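PDB 6A6O: Esterase/lipase-like protein from Caldicellulosiruptor lactoaceticus 6A, which hydrolyses both acetyl esters and beta-1,4-xylosides, a bifunctional enzyme of a family probably built on the alpha/beta-hydrolase fold. Local coordinates for residues I110-Y115 with D155-V160; V173-E178 with S202-V207; C166-Y171 with K270-W275. All coordinates share one frame; numbering follows the deposited sequence.

Contact 1 (I110-Y115 with D155-V160); sequences IRLVRY and DPVERV
R111 reaches across from the last turns of helix 101-115 and meets the loop 155-160 with its charged end. One hydrogen bond crosses the contact. NH1 of R111 gives it to the backbone O of V160 at 2.9 Å, nearly straight (166° at the hydrogen). The oxygen lies in the guanidinium plane, and the nitrogen lies in the carbonyl plane.

The ionic part is looser. NE of R111 stands 3.6 Å from OE1 of E158, a long salt bridge with the oxygen well out of the guanidinium plane, where no N-H points at it. A water bridges the two side chains: it accepts from NE of R111 and donates to OE2 of E158. Both charges have further partners: D147 pairs with NH1 of R111, and R108 pairs with OE2 of E158.

Apolar contacts fill the rest. CG2 of V157 sits over one face of the Y115 ring, 4.0 Å from its centroid, a CH-pi contact. CB of P156 touches CE1 of Y115 at 3.6 Å, and CG2 of V160 comes to the ring edge. CG of Y115 is anti to the backbone N (chi1 177°), which swings the ring over V157. The other methyl of V160, CG1, packs on CG of R114 at 3.5 Å. The guanidinium of R114 continues past it to D165 and to the carbonyl of P124.

A leucine in place of R111 would probably leave the V160 carbonyl without this donor, D147 without this partner, and E158 with R108 but without its long ion pair and the water link to NE. The chemistry implies a loop fastened to the helix in two ways: methyls and a proline against a tyrosine on one flank, and a network of charges around one arginine on the other.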
ATOM      1  N   ILE A 110      -0.803  -5.291  -7.838  1.00 26.90           N
ATOM      2  CA  ILE A 110       0.438  -4.823  -8.462  1.00 27.02           C
ATOM      3  C   ILE A 110       0.695  -5.560  -9.779  1.00 27.26           C
ATOM      4  O   ILE A 110       1.032  -4.942 -10.797  1.00 27.36           O
ATOM      5  CB  ILE A 110       1.627  -4.967  -7.490  1.00 25.27           C
ATOM      6  CG1 ILE A 110       1.403  -4.101  -6.241  1.00 24.04           C
ATOM      7  CG2 ILE A 110       2.934  -4.536  -8.175  1.00 25.71           C
ATOM      8  CD1 ILE A 110       2.575  -4.144  -5.268  1.00 28.44           C
ATOM      9  N   ARG A 111       0.556  -6.891  -9.780  1.00 29.92           N
ATOM     10  CA  ARG A 111       0.710  -7.646 -11.028  1.00 30.49           C
ATOM     11  C   ARG A 111      -0.256  -7.156 -12.100  1.00 30.33           C
ATOM     12  O   ARG A 111       0.112  -7.042 -13.281  1.00 30.56           O
ATOM     13  CB  ARG A 111       0.469  -9.136 -10.789  1.00 27.45           C
ATOM     14  CG  ARG A 111       1.383  -9.784  -9.778  1.00 25.54           C
ATOM     15  CD  ARG A 111       1.280 -11.296  -9.931  1.00 30.38           C
ATOM     16  NE  ARG A 111       1.460 -11.990  -8.657  1.00 30.92           N
ATOM     17  CZ  ARG A 111       2.630 -12.380  -8.162  1.00 28.42           C
ATOM     18  NH1 ARG A 111       3.768 -12.138  -8.814  1.00 28.27           N
ATOM     19  NH2 ARG A 111       2.658 -13.011  -6.994  1.00 29.39           N
ATOM     20  N   LEU A 112      -1.499  -6.882 -11.706  1.00 27.09           N
ATOM     21  CA  LEU A 112      -2.524  -6.466 -12.665  1.00 28.89           C
ATOM     22  C   LEU A 112      -2.177  -5.126 -13.298  1.00 30.84           C
ATOM     23  O   LEU A 112      -2.230  -4.971 -14.523  1.00 29.66           O
ATOM     24  CB  LEU A 112      -3.877  -6.387 -11.967  1.00 31.17           C
ATOM     25  CG  LEU A 112      -5.138  -6.179 -12.816  1.00 30.45           C
ATOM     26  CD1 LEU A 112      -5.293  -7.342 -13.784  1.00 39.93           C
ATOM     27  CD2 LEU A 112      -6.360  -6.057 -11.926  1.00 34.24           C
ATOM     28  N   VAL A 113      -1.831  -4.133 -12.472  1.00 27.58           N
ATOM     29  CA  VAL A 113      -1.490  -2.823 -13.012  1.00 27.60           C
ATOM     30  C   VAL A 113      -0.247  -2.916 -13.890  1.00 30.32           C
ATOM     31  O   VAL A 113      -0.170  -2.289 -14.953  1.00 29.36           O
ATOM     32  CB  VAL A 113      -1.313  -1.805 -11.869  1.00 25.39           C
ATOM     33  CG1 VAL A 113      -0.823  -0.472 -12.420  1.00 30.62           C
ATOM     34  CG2 VAL A 113      -2.620  -1.627 -11.106  1.00 24.46           C
ATOM     35  N   ARG A 114       0.745  -3.701 -13.469  1.00 26.83           N
ATOM     36  CA  ARG A 114       1.948  -3.835 -14.279  1.00 25.74           C
ATOM     37  C   ARG A 114       1.640  -4.547 -15.590  1.00 29.78           C
ATOM     38  O   ARG A 114       2.166  -4.172 -16.646  1.00 30.53           O
ATOM     39  CB  ARG A 114       3.024  -4.585 -13.499  1.00 27.12           C
ATOM     40  CG  ARG A 114       4.364  -4.613 -14.178  1.00 29.25           C
ATOM     41  CD  ARG A 114       5.468  -5.007 -13.191  1.00 27.26           C
ATOM     42  NE  ARG A 114       5.969  -3.842 -12.463  1.00 27.93           N
ATOM     43  CZ  ARG A 114       6.175  -3.808 -11.146  1.00 27.58           C
ATOM     44  NH1 ARG A 114       5.914  -4.870 -10.390  1.00 26.00           N
ATOM     45  NH2 ARG A 114       6.643  -2.707 -10.588  1.00 26.94           N
ATOM     46  N   TYR A 115       0.781  -5.566 -15.537  1.00 29.12           N
ATOM     47  CA  TYR A 115       0.430  -6.307 -16.747  1.00 30.61           C
ATOM     48  C   TYR A 115      -0.262  -5.407 -17.763  1.00 32.39           C
ATOM     49  O   TYR A 115       0.022  -5.478 -18.963  1.00 32.74           O
ATOM     50  CB  TYR A 115      -0.467  -7.491 -16.395  1.00 32.28           C
ATOM     51  CG  TYR A 115      -0.931  -8.267 -17.613  1.00 31.05           C
ATOM     52  CD1 TYR A 115      -0.055  -9.096 -18.297  1.00 35.57           C
ATOM     53  CD2 TYR A 115      -2.238  -8.155 -18.078  1.00 35.57           C
ATOM     54  CE1 TYR A 115      -0.472  -9.816 -19.422  1.00 35.95           C
ATOM     55  CE2 TYR A 115      -2.667  -8.869 -19.203  1.00 33.69           C
ATOM     56  CZ  TYR A 115      -1.776  -9.690 -19.866  1.00 37.23           C
ATOM     57  OH  TYR A 115      -2.183 -10.402 -20.975  1.00 42.40           O
ATOM     58  N   ASP A 155      -2.111 -18.025 -16.305  1.00 41.81           N
ATOM     59  CA  ASP A 155      -2.600 -16.652 -16.228  1.00 39.44           C
ATOM     60  C   ASP A 155      -1.437 -15.720 -16.536  1.00 41.66           C
ATOM     61  O   ASP A 155      -0.474 -15.675 -15.753  1.00 38.48           O
ATOM     62  CB  ASP A 155      -3.155 -16.364 -14.837  1.00 40.86           C
ATOM     63  CG  ASP A 155      -3.896 -15.038 -14.745  1.00 37.00           C
ATOM     64  OD1 ASP A 155      -3.686 -14.152 -15.599  1.00 40.58           O
ATOM     65  OD2 ASP A 155      -4.704 -14.887 -13.804  1.00 38.16           O
ATOM     66  N   PRO A 156      -1.473 -14.962 -17.636  1.00 38.91           N
ATOM     67  CA  PRO A 156      -0.350 -14.060 -17.940  1.00 38.92           C
ATOM     68  C   PRO A 156      -0.097 -13.035 -16.849  1.00 34.34           C
ATOM     69  O   PRO A 156       1.049 -12.602 -16.672  1.00 39.21           O
ATOM     70  CB  PRO A 156      -0.777 -13.385 -19.250  1.00 39.62           C
ATOM     71  CG  PRO A 156      -1.856 -14.283 -19.816  1.00 42.32           C
ATOM     72  CD  PRO A 156      -2.549 -14.880 -18.639  1.00 43.60           C
ATOM     73  N   VAL A 157      -1.137 -12.629 -16.118  1.00 35.07           N
ATOM     74  CA  VAL A 157      -0.943 -11.666 -15.035  1.00 33.99           C
ATOM     75  C   VAL A 157      -0.036 -12.251 -13.958  1.00 36.06           C
ATOM     76  O   VAL A 157       0.793 -11.544 -13.370  1.00 31.68           O
ATOM     77  CB  VAL A 157      -2.301 -11.231 -14.454  1.00 34.19           C
ATOM     78  CG1 VAL A 157      -2.098 -10.323 -13.230  1.00 31.57           C
ATOM     79  CG2 VAL A 157      -3.117 -10.503 -15.501  1.00 36.34           C
ATOM     80  N   GLU A 158      -0.165 -13.554 -13.694  1.00 33.95           N
ATOM     81  CA  GLU A 158       0.651 -14.187 -12.663  1.00 31.48           C
ATOM     82  C   GLU A 158       2.119 -14.305 -13.053  1.00 31.63           C
ATOM     83  O   GLU A 158       2.958 -14.572 -12.184  1.00 31.23           O
ATOM     84  CB  GLU A 158       0.066 -15.560 -12.327  1.00 33.20           C
ATOM     85  CG  GLU A 158      -1.259 -15.482 -11.601  1.00 32.99           C
ATOM     86  CD  GLU A 158      -1.130 -14.870 -10.205  1.00 37.41           C
ATOM     87  OE1 GLU A 158      -0.118 -15.149  -9.527  1.00 41.31           O
ATOM     88  OE2 GLU A 158      -2.044 -14.121  -9.782  1.00 36.65           O
ATOM     89  N   ARG A 159       2.458 -14.091 -14.320  1.00 31.60           N
ATOM     90  CA  ARG A 159       3.851 -14.117 -14.740  1.00 30.34           C
ATOM     91  C   ARG A 159       4.580 -12.829 -14.398  1.00 29.68           C
ATOM     92  O   ARG A 159       5.801 -12.770 -14.547  1.00 31.43           O
ATOM     93  CB  ARG A 159       3.944 -14.374 -16.249  1.00 36.87           C
ATOM     94  CG  ARG A 159       3.194 -15.628 -16.688  1.00 34.54           C
ATOM     95  CD  ARG A 159       3.027 -15.722 -18.194  1.00 39.94           C
ATOM     96  NE  ARG A 159       2.028 -16.731 -18.542  1.00 43.15           N
ATOM     97  CZ  ARG A 159       1.378 -16.778 -19.702  1.00 46.96           C
ATOM     98  NH1 ARG A 159       1.627 -15.876 -20.641  1.00 45.88           N
ATOM     99  NH2 ARG A 159       0.482 -17.733 -19.925  1.00 46.20           N
ATOM    100  N   VAL A 160       3.863 -11.816 -13.926  1.00 30.74           N
ATOM    101  CA  VAL A 160       4.397 -10.468 -13.746  1.00 28.00           C
ATOM    102  C   VAL A 160       4.817 -10.283 -12.293  1.00 29.01           C
ATOM    103  O   VAL A 160       4.176 -10.821 -11.380  1.00 26.89           O
ATOM    104  CB  VAL A 160       3.335  -9.433 -14.160  1.00 34.34           C
ATOM    105  CG1 VAL A 160       3.786  -8.036 -13.866  1.00 31.77           C
ATOM    106  CG2 VAL A 160       2.981  -9.601 -15.649  1.00 32.71           C
TER
HETATM  107  O   HOH W   1      -1.275 -12.393  -7.933  1.00 30.92           O

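Contact 2 (V173-E178 with S202-V207); sequences VISLAE and SSHNMV
I174 lies against S203 and H204, and its backbone O accepts from S203 N at 3.0 Å. That donor stands above the carbonyl plane. CA of S202 makes a CA-H...O contact with O of I174, 3.3 Å away.

The I174 side chain can be followed outward. CB of I174 is 4.1 Å from OG of S203. There the chain branches. CG2 of I174, anti to the backbone N, lies 3.5 Å from OG of S203 and also touches N and ND1 of H204. The other branch runs through CG1 to CD1 of I174, which ends 3.4 Å from OG of S203. The two methyl groups thus lie against the same hydroxyl oxygen. That hydroxyl is hydrogen-bonded to S140 on helix 134-142, so its polar need is met although carbon lies beside it. ND1 of H204 is different: the contact buries it, and it has no hydrogen-bond partner in the model.

The hydroxyl of S202 makes the second link. OG of S202 accepts from L176 N at 2.9 Å in a nearly straight bond (167°), and it also bonds to the carbonyl O of V198. CB of L176 lies 3.5 Å from OG of S202. Nearby, OG of S175 donates to the backbone O of E178, tying 175 to 178 within the segment. CE1 of H204 lies near CB of S175.

N229, on helix 228-239, takes the backbone N-H groups of I174 and S175 on its OD1. The loop 173-178 comes after strand 167-170, and the loop 202-207 comes after helix 195-200. The arrangement therefore joins the two ends of a helical insertion that leaves the sheet after one strand and returns before strand 214-219, consistent with the cap-like excursions of alpha/beta hydrolases.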
ATOM      1  N   VAL A 173       0.825   0.543  10.670  1.00 21.76           N
ATOM      2  CA  VAL A 173       0.948  -0.699  11.419  1.00 21.02           C
ATOM      3  C   VAL A 173       2.099  -1.493  10.819  1.00 21.07           C
ATOM      4  O   VAL A 173       2.142  -1.702   9.606  1.00 21.25           O
ATOM      5  CB  VAL A 173      -0.375  -1.474  11.339  1.00 22.46           C
ATOM      6  CG1 VAL A 173      -0.236  -2.886  11.874  1.00 23.09           C
ATOM      7  CG2 VAL A 173      -1.491  -0.688  12.065  1.00 24.44           C
ATOM      8  N   ILE A 174       3.053  -1.914  11.654  1.00 19.64           N
ATOM      9  CA  ILE A 174       4.244  -2.594  11.138  1.00 23.03           C
ATOM     10  C   ILE A 174       4.445  -3.884  11.914  1.00 21.67           C
ATOM     11  O   ILE A 174       4.506  -4.983  11.337  1.00 20.98           O
ATOM     12  CB  ILE A 174       5.500  -1.696  11.236  1.00 20.08           C
ATOM     13  CG1 ILE A 174       5.432  -0.528  10.244  1.00 19.99           C
ATOM     14  CG2 ILE A 174       6.781  -2.506  10.991  1.00 22.51           C
ATOM     15  CD1 ILE A 174       5.485  -0.928   8.756  1.00 21.84           C
ATOM     16  N   SER A 175       4.553  -3.752  13.232  1.00 21.15           N
ATOM     17  CA  SER A 175       4.763  -4.883  14.121  1.00 21.63           C
ATOM     18  C   SER A 175       3.429  -5.472  14.578  1.00 22.52           C
ATOM     19  O   SER A 175       2.487  -4.740  14.906  1.00 24.45           O
ATOM     20  CB  SER A 175       5.586  -4.441  15.332  1.00 22.85           C
ATOM     21  OG  SER A 175       5.653  -5.464  16.302  1.00 25.08           O
ATOM     22  N   LEU A 176       3.361  -6.799  14.616  1.00 21.26           N
ATOM     23  CA  LEU A 176       2.154  -7.494  15.043  1.00 22.02           C
ATOM     24  C   LEU A 176       2.204  -7.788  16.541  1.00 25.28           C
ATOM     25  O   LEU A 176       1.169  -7.949  17.186  1.00 23.74           O
ATOM     26  CB  LEU A 176       1.976  -8.794  14.257  1.00 21.99           C
ATOM     27  CG  LEU A 176       1.306  -8.670  12.887  1.00 25.32           C
ATOM     28  CD1 LEU A 176       0.494  -9.916  12.570  1.00 26.03           C
ATOM     29  CD2 LEU A 176       0.433  -7.426  12.827  1.00 25.12           C
ATOM     30  N   ALA A 177       3.416  -7.856  17.084  1.00 26.79           N
ATOM     31  CA  ALA A 177       3.609  -8.128  18.505  1.00 26.19           C
ATOM     32  C   ALA A 177       3.849  -6.835  19.277  1.00 26.98           C
ATOM     33  O   ALA A 177       2.914  -6.085  19.555  1.00 28.83           O
ATOM     34  CB  ALA A 177       4.765  -9.094  18.708  1.00 28.58           C
ATOM     35  N   GLU A 178       5.107  -6.583  19.626  1.00 27.16           N
ATOM     36  CA  GLU A 178       5.464  -5.375  20.359  1.00 29.30           C
ATOM     37  C   GLU A 178       4.971  -4.145  19.607  1.00 28.77           C
ATOM     38  O   GLU A 178       5.134  -4.048  18.390  1.00 28.02           O
ATOM     39  CB  GLU A 178       6.978  -5.297  20.563  1.00 29.80           C
ATOM     40  CG  GLU A 178       7.462  -3.968  21.119  1.00 34.31           C
ATOM     41  CD  GLU A 178       8.094  -4.105  22.490  1.00 40.48           C
ATOM     42  OE1 GLU A 178       9.335  -4.218  22.567  1.00 44.95           O
ATOM     43  OE2 GLU A 178       7.348  -4.100  23.493  1.00 39.35           O
ATOM     44  N   SER A 202       5.184  -9.240  10.918  1.00 21.72           N
ATOM     45  CA  SER A 202       5.777  -8.025  11.472  1.00 20.94           C
ATOM     46  C   SER A 202       6.791  -7.566  10.430  1.00 22.11           C
ATOM     47  O   SER A 202       7.883  -8.133  10.314  1.00 23.65           O
ATOM     48  CB  SER A 202       6.403  -8.301  12.836  1.00 22.75           C
ATOM     49  OG  SER A 202       5.396  -8.662  13.773  1.00 22.94           O
ATOM     50  N   SER A 203       6.408  -6.570   9.626  1.00 21.33           N
ATOM     51  CA  SER A 203       7.060  -6.412   8.331  1.00 24.04           C
ATOM     52  C   SER A 203       8.494  -5.911   8.447  1.00 25.54           C
ATOM     53  O   SER A 203       9.279  -6.129   7.518  1.00 23.68           O
ATOM     54  CB  SER A 203       6.240  -5.481   7.432  1.00 23.34           C
ATOM     55  OG  SER A 203       6.068  -4.192   8.016  1.00 24.62           O
ATOM     56  N   HIS A 204       8.866  -5.268   9.562  1.00 21.24           N
ATOM     57  CA  HIS A 204      10.269  -4.883   9.718  1.00 23.45           C
ATOM     58  C   HIS A 204      11.183  -6.106   9.734  1.00 27.98           C
ATOM     59  O   HIS A 204      12.350  -6.014   9.329  1.00 28.08           O
ATOM     60  CB  HIS A 204      10.470  -4.025  10.980  1.00 23.06           C
ATOM     61  CG  HIS A 204      10.176  -4.725  12.270  1.00 21.76           C
ATOM     62  ND1 HIS A 204       8.905  -5.132  12.630  1.00 26.69           N
ATOM     63  CD2 HIS A 204      10.985  -5.068  13.301  1.00 27.44           C
ATOM     64  CE1 HIS A 204       8.948  -5.700  13.823  1.00 27.86           C
ATOM     65  NE2 HIS A 204      10.198  -5.668  14.254  1.00 24.66           N
ATOM     66  N   ASN A 205      10.659  -7.268  10.146  1.00 24.28           N
ATOM     67  CA  ASN A 205      11.434  -8.509  10.148  1.00 26.14           C
ATOM     68  C   ASN A 205      11.775  -9.001   8.742  1.00 26.40           C
ATOM     69  O   ASN A 205      12.718  -9.792   8.579  1.00 24.77           O
ATOM     70  CB  ASN A 205      10.653  -9.624  10.863  1.00 24.27           C
ATOM     71  CG  ASN A 205      10.594  -9.451  12.366  1.00 26.35           C
ATOM     72  OD1 ASN A 205      11.512  -8.917  13.000  1.00 24.84           O
ATOM     73  ND2 ASN A 205       9.502  -9.929  12.956  1.00 24.82           N
ATOM     74  N   MET A 206      11.026  -8.572   7.727  1.00 25.63           N
ATOM     75  CA  MET A 206      11.130  -9.137   6.391  1.00 24.47           C
ATOM     76  C   MET A 206      11.788  -8.201   5.389  1.00 26.40           C
ATOM     77  O   MET A 206      11.874  -8.540   4.206  1.00 25.56           O
ATOM     78  CB  MET A 206       9.736  -9.548   5.908  1.00 26.72           C
ATOM     79  CG  MET A 206       9.109 -10.592   6.810  1.00 28.49           C
ATOM     80  SD  MET A 206       9.888 -12.210   6.533  1.00 33.56           S
ATOM     81  CE  MET A 206       9.422 -12.481   4.828  1.00 35.18           C
ATOM     82  N   VAL A 207      12.275  -7.039   5.832  1.00 23.38           N
ATOM     83  CA  VAL A 207      13.024  -6.163   4.939  1.00 24.30           C
ATOM     84  C   VAL A 207      14.274  -6.883   4.446  1.00 23.62           C
ATOM     85  O   VAL A 207      14.950  -7.588   5.205  1.00 30.03           O
ATOM     86  CB  VAL A 207      13.379  -4.854   5.668  1.00 23.84           C
ATOM     87  CG1 VAL A 207      14.325  -3.994   4.827  1.00 24.44           C
ATOM     88  CG2 VAL A 207      12.127  -4.095   5.972  1.00 23.56           C
TER

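Contact 3 (C166-Y171 with K270-W275); sequences CIVLCY and KLCEKW
V168 meets W275 and C272 with its two methyls, and there the packing is close. CG2 of V168 touches CZ3 of W275 at 3.7 Å. CG1 of V168 lies 4.0 Å from SG of C272, and CG2 is equally near that sulfur. The sulfur thus rests on both branches of the valine. The outer carbons of the tryptophan do the rest: CH2 of W275 is 3.8 Å from CB of C166 and 3.7 Å from the backbone O of I167. CG of W275 is anti to the backbone N (chi1 174°), and this sends the indole from the helix to the strand. SG of C166 makes a sulfur-aromatic contact with the six-membered ring of W275, 5.3 Å from its centroid and oblique to it.

The axes of strand 167-170 and helix 270-275 come within 11.3 Å and run nearly antiparallel, at 168°. This is a helix laid on the parallel part of the mixed central sheet, consistent with an alpha/beta-hydrolase fold, against a strand flanked by 127-132 and 214-219. F215 of strand 214-219 meets W275, and F276 of the same helix covers C166 and V168.

No hydrogen bond crosses this contact; apart from the I167 carbonyl it is made of carbon and sulfur. Charged residues lie elsewhere on the helix, and of these K270 and K274 are exposed to solvent. NZ of K270 forms a salt bridge with OE1 of E273 at 2.8 Å, one turn along, reaching the carboxylate on its syn side. A longer, weak ion pair joins K274 to E277. These groups make no contact with 166-171.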
ATOM      1  N   CYS A 166       8.442   1.600  -5.355  1.00 23.77           N
ATOM      2  CA  CYS A 166       8.681   2.420  -4.170  1.00 22.79           C
ATOM      3  C   CYS A 166       7.519   2.181  -3.219  1.00 25.72           C
ATOM      4  O   CYS A 166       6.466   1.674  -3.620  1.00 24.16           O
ATOM      5  CB  CYS A 166       8.824   3.914  -4.509  1.00 22.70           C
ATOM      6  SG  CYS A 166       7.276   4.771  -4.982  1.00 28.02           S
ATOM      7  N   ILE A 167       7.718   2.561  -1.952  1.00 24.19           N
ATOM      8  CA  ILE A 167       6.740   2.351  -0.889  1.00 21.71           C
ATOM      9  C   ILE A 167       6.594   3.645  -0.099  1.00 24.22           C
ATOM     10  O   ILE A 167       7.599   4.241   0.299  1.00 21.05           O
ATOM     11  CB  ILE A 167       7.183   1.235   0.076  1.00 24.44           C
ATOM     12  CG1 ILE A 167       7.406  -0.091  -0.650  1.00 27.67           C
ATOM     13  CG2 ILE A 167       6.167   1.069   1.174  1.00 25.59           C
ATOM     14  CD1 ILE A 167       8.180  -1.080   0.227  1.00 29.46           C
ATOM     15  N   VAL A 168       5.355   4.060   0.162  1.00 19.83           N
ATOM     16  CA  VAL A 168       5.083   5.190   1.050  1.00 19.41           C
ATOM     17  C   VAL A 168       4.219   4.678   2.197  1.00 19.86           C
ATOM     18  O   VAL A 168       3.156   4.094   1.964  1.00 22.22           O
ATOM     19  CB  VAL A 168       4.390   6.350   0.324  1.00 21.54           C
ATOM     20  CG1 VAL A 168       4.116   7.494   1.318  1.00 21.05           C
ATOM     21  CG2 VAL A 168       5.248   6.829  -0.850  1.00 20.51           C
ATOM     22  N   LEU A 169       4.677   4.890   3.428  1.00 20.34           N
ATOM     23  CA  LEU A 169       4.015   4.358   4.612  1.00 23.25           C
ATOM     24  C   LEU A 169       3.597   5.519   5.492  1.00 22.33           C
ATOM     25  O   LEU A 169       4.443   6.310   5.915  1.00 21.19           O
ATOM     26  CB  LEU A 169       4.941   3.422   5.390  1.00 20.27           C
ATOM     27  CG  LEU A 169       5.456   2.248   4.566  1.00 21.69           C
ATOM     28  CD1 LEU A 169       6.442   1.430   5.405  1.00 22.76           C
ATOM     29  CD2 LEU A 169       4.291   1.356   4.054  1.00 21.56           C
ATOM     30  N   CYS A 170       2.304   5.608   5.787  1.00 18.90           N
ATOM     31  CA  CYS A 170       1.740   6.737   6.518  1.00 20.92           C
ATOM     32  C   CYS A 170       1.156   6.209   7.814  1.00 21.91           C
ATOM     33  O   CYS A 170       0.218   5.399   7.781  1.00 21.09           O
ATOM     34  CB  CYS A 170       0.666   7.441   5.688  1.00 22.65           C
ATOM     35  SG  CYS A 170       1.182   7.823   3.990  1.00 23.39           S
ATOM     36  N   TYR A 171       1.712   6.674   8.954  1.00 20.72           N
ATOM     37  CA  TYR A 171       1.445   6.112  10.276  1.00 21.18           C
ATOM     38  C   TYR A 171       1.141   4.613  10.206  1.00 20.96           C
ATOM     39  O   TYR A 171       0.077   4.166  10.658  1.00 22.78           O
ATOM     40  CB  TYR A 171       0.321   6.902  10.979  1.00 19.56           C
ATOM     41  CG  TYR A 171      -0.860   7.345  10.127  1.00 21.82           C
ATOM     42  CD1 TYR A 171      -1.958   6.493   9.914  1.00 23.33           C
ATOM     43  CD2 TYR A 171      -0.899   8.619   9.570  1.00 22.02           C
ATOM     44  CE1 TYR A 171      -3.047   6.910   9.148  1.00 21.72           C
ATOM     45  CE2 TYR A 171      -1.979   9.043   8.807  1.00 23.21           C
ATOM     46  CZ  TYR A 171      -3.048   8.193   8.602  1.00 24.51           C
ATOM     47  OH  TYR A 171      -4.115   8.634   7.844  1.00 24.56           O
ATOM     48  N   LYS A 270       4.163  17.598   0.849  1.00 24.77           N
ATOM     49  CA  LYS A 270       5.157  18.325   0.072  1.00 26.06           C
ATOM     50  C   LYS A 270       6.512  17.631   0.157  1.00 25.42           C
ATOM     51  O   LYS A 270       7.228  17.524  -0.846  1.00 24.73           O
ATOM     52  CB  LYS A 270       5.240  19.776   0.552  1.00 27.04           C
ATOM     53  CG  LYS A 270       6.273  20.598  -0.198  1.00 32.46           C
ATOM     54  CD  LYS A 270       5.992  20.637  -1.698  1.00 36.08           C
ATOM     55  CE  LYS A 270       4.682  21.354  -2.023  1.00 36.06           C
ATOM     56  NZ  LYS A 270       4.500  21.478  -3.511  1.00 39.33           N
ATOM     57  N   LEU A 271       6.855  17.105   1.336  1.00 22.48           N
ATOM     58  CA  LEU A 271       8.087  16.336   1.455  1.00 24.05           C
ATOM     59  C   LEU A 271       8.010  15.062   0.617  1.00 23.00           C
ATOM     60  O   LEU A 271       8.997  14.659  -0.006  1.00 23.82           O
ATOM     61  CB  LEU A 271       8.359  16.017   2.928  1.00 21.96           C
ATOM     62  CG  LEU A 271       8.662  17.237   3.826  1.00 23.80           C
ATOM     63  CD1 LEU A 271       8.429  16.922   5.308  1.00 22.27           C
ATOM     64  CD2 LEU A 271      10.085  17.712   3.611  1.00 26.07           C
ATOM     65  N   CYS A 272       6.837  14.427   0.571  1.00 21.73           N
ATOM     66  CA  CYS A 272       6.699  13.205  -0.222  1.00 21.87           C
ATOM     67  C   CYS A 272       6.817  13.501  -1.713  1.00 23.26           C
ATOM     68  O   CYS A 272       7.463  12.750  -2.452  1.00 23.49           O
ATOM     69  CB  CYS A 272       5.365  12.528   0.083  1.00 23.58           C
ATOM     70  SG  CYS A 272       5.309  10.838  -0.511  1.00 24.67           S
ATOM     71  N   GLU A 273       6.210  14.604  -2.164  1.00 23.93           N
ATOM     72  CA  GLU A 273       6.365  15.038  -3.549  1.00 27.51           C
ATOM     73  C   GLU A 273       7.835  15.222  -3.914  1.00 28.00           C
ATOM     74  O   GLU A 273       8.286  14.759  -4.968  1.00 26.27           O
ATOM     75  CB  GLU A 273       5.594  16.336  -3.773  1.00 26.84           C
ATOM     76  CG  GLU A 273       5.743  16.904  -5.179  1.00 29.83           C
ATOM     77  CD  GLU A 273       5.228  18.329  -5.290  1.00 34.10           C
ATOM     78  OE1 GLU A 273       4.481  18.775  -4.395  1.00 33.15           O
ATOM     79  OE2 GLU A 273       5.570  19.002  -6.280  1.00 40.38           O
ATOM     80  N   LYS A 274       8.600  15.898  -3.049  1.00 24.19           N
ATOM     81  CA  LYS A 274      10.019  16.098  -3.328  1.00 23.55           C
ATOM     82  C   LYS A 274      10.800  14.790  -3.268  1.00 24.98           C
ATOM     83  O   LYS A 274      11.761  14.612  -4.024  1.00 26.40           O
ATOM     84  CB  LYS A 274      10.610  17.122  -2.356  1.00 26.99           C
ATOM     85  CG  LYS A 274      10.081  18.542  -2.574  1.00 32.49           C
ATOM     86  CD  LYS A 274      10.163  18.932  -4.055  1.00 36.81           C
ATOM     87  CE  LYS A 274       9.697  20.370  -4.315  1.00 42.16           C
ATOM     88  NZ  LYS A 274       9.582  20.652  -5.785  1.00 42.41           N
ATOM     89  N   TRP A 275      10.399  13.854  -2.401  1.00 23.71           N
ATOM     90  CA  TRP A 275      11.070  12.555  -2.371  1.00 25.17           C
ATOM     91  C   TRP A 275      10.809  11.770  -3.654  1.00 25.89           C
ATOM     92  O   TRP A 275      11.732  11.157  -4.214  1.00 25.11           O
ATOM     93  CB  TRP A 275      10.611  11.768  -1.136  1.00 23.36           C
ATOM     94  CG  TRP A 275      11.114  10.347  -1.041  1.00 24.86           C
ATOM     95  CD1 TRP A 275      12.349   9.937  -0.620  1.00 24.48           C
ATOM     96  CD2 TRP A 275      10.387   9.155  -1.359  1.00 22.18           C
ATOM     97  NE1 TRP A 275      12.437   8.568  -0.657  1.00 21.41           N
ATOM     98  CE2 TRP A 275      11.244   8.063  -1.107  1.00 23.56           C
ATOM     99  CE3 TRP A 275       9.091   8.905  -1.833  1.00 20.28           C
ATOM    100  CZ2 TRP A 275      10.849   6.736  -1.296  1.00 22.10           C
ATOM    101  CZ3 TRP A 275       8.704   7.570  -2.035  1.00 21.30           C
ATOM    102  CH2 TRP A 275       9.579   6.512  -1.771  1.00 22.95           C
TER

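Contact 1 comes first along the chain and closes before the other two open. Contact 2 is nested within the loop that contact 3 closes. The centres of contacts 1 and 2 are about 27 Å apart. Those of contacts 1 and 3 are about 25 Å apart, their nearest atoms about 7 Å. Contacts 2 and 3 lie about 19 Å apart between centres and do touch: CD1 of I174 packs on CD1 of L169 at 4.2 Å. Contact 1 joins the loop ahead of strand 167-170 to helix 101-115. The three contacts thus involve what precedes, flanks and follows that strand; V168 in contact 3 lies near, without touching, the probable nucleophile elbow.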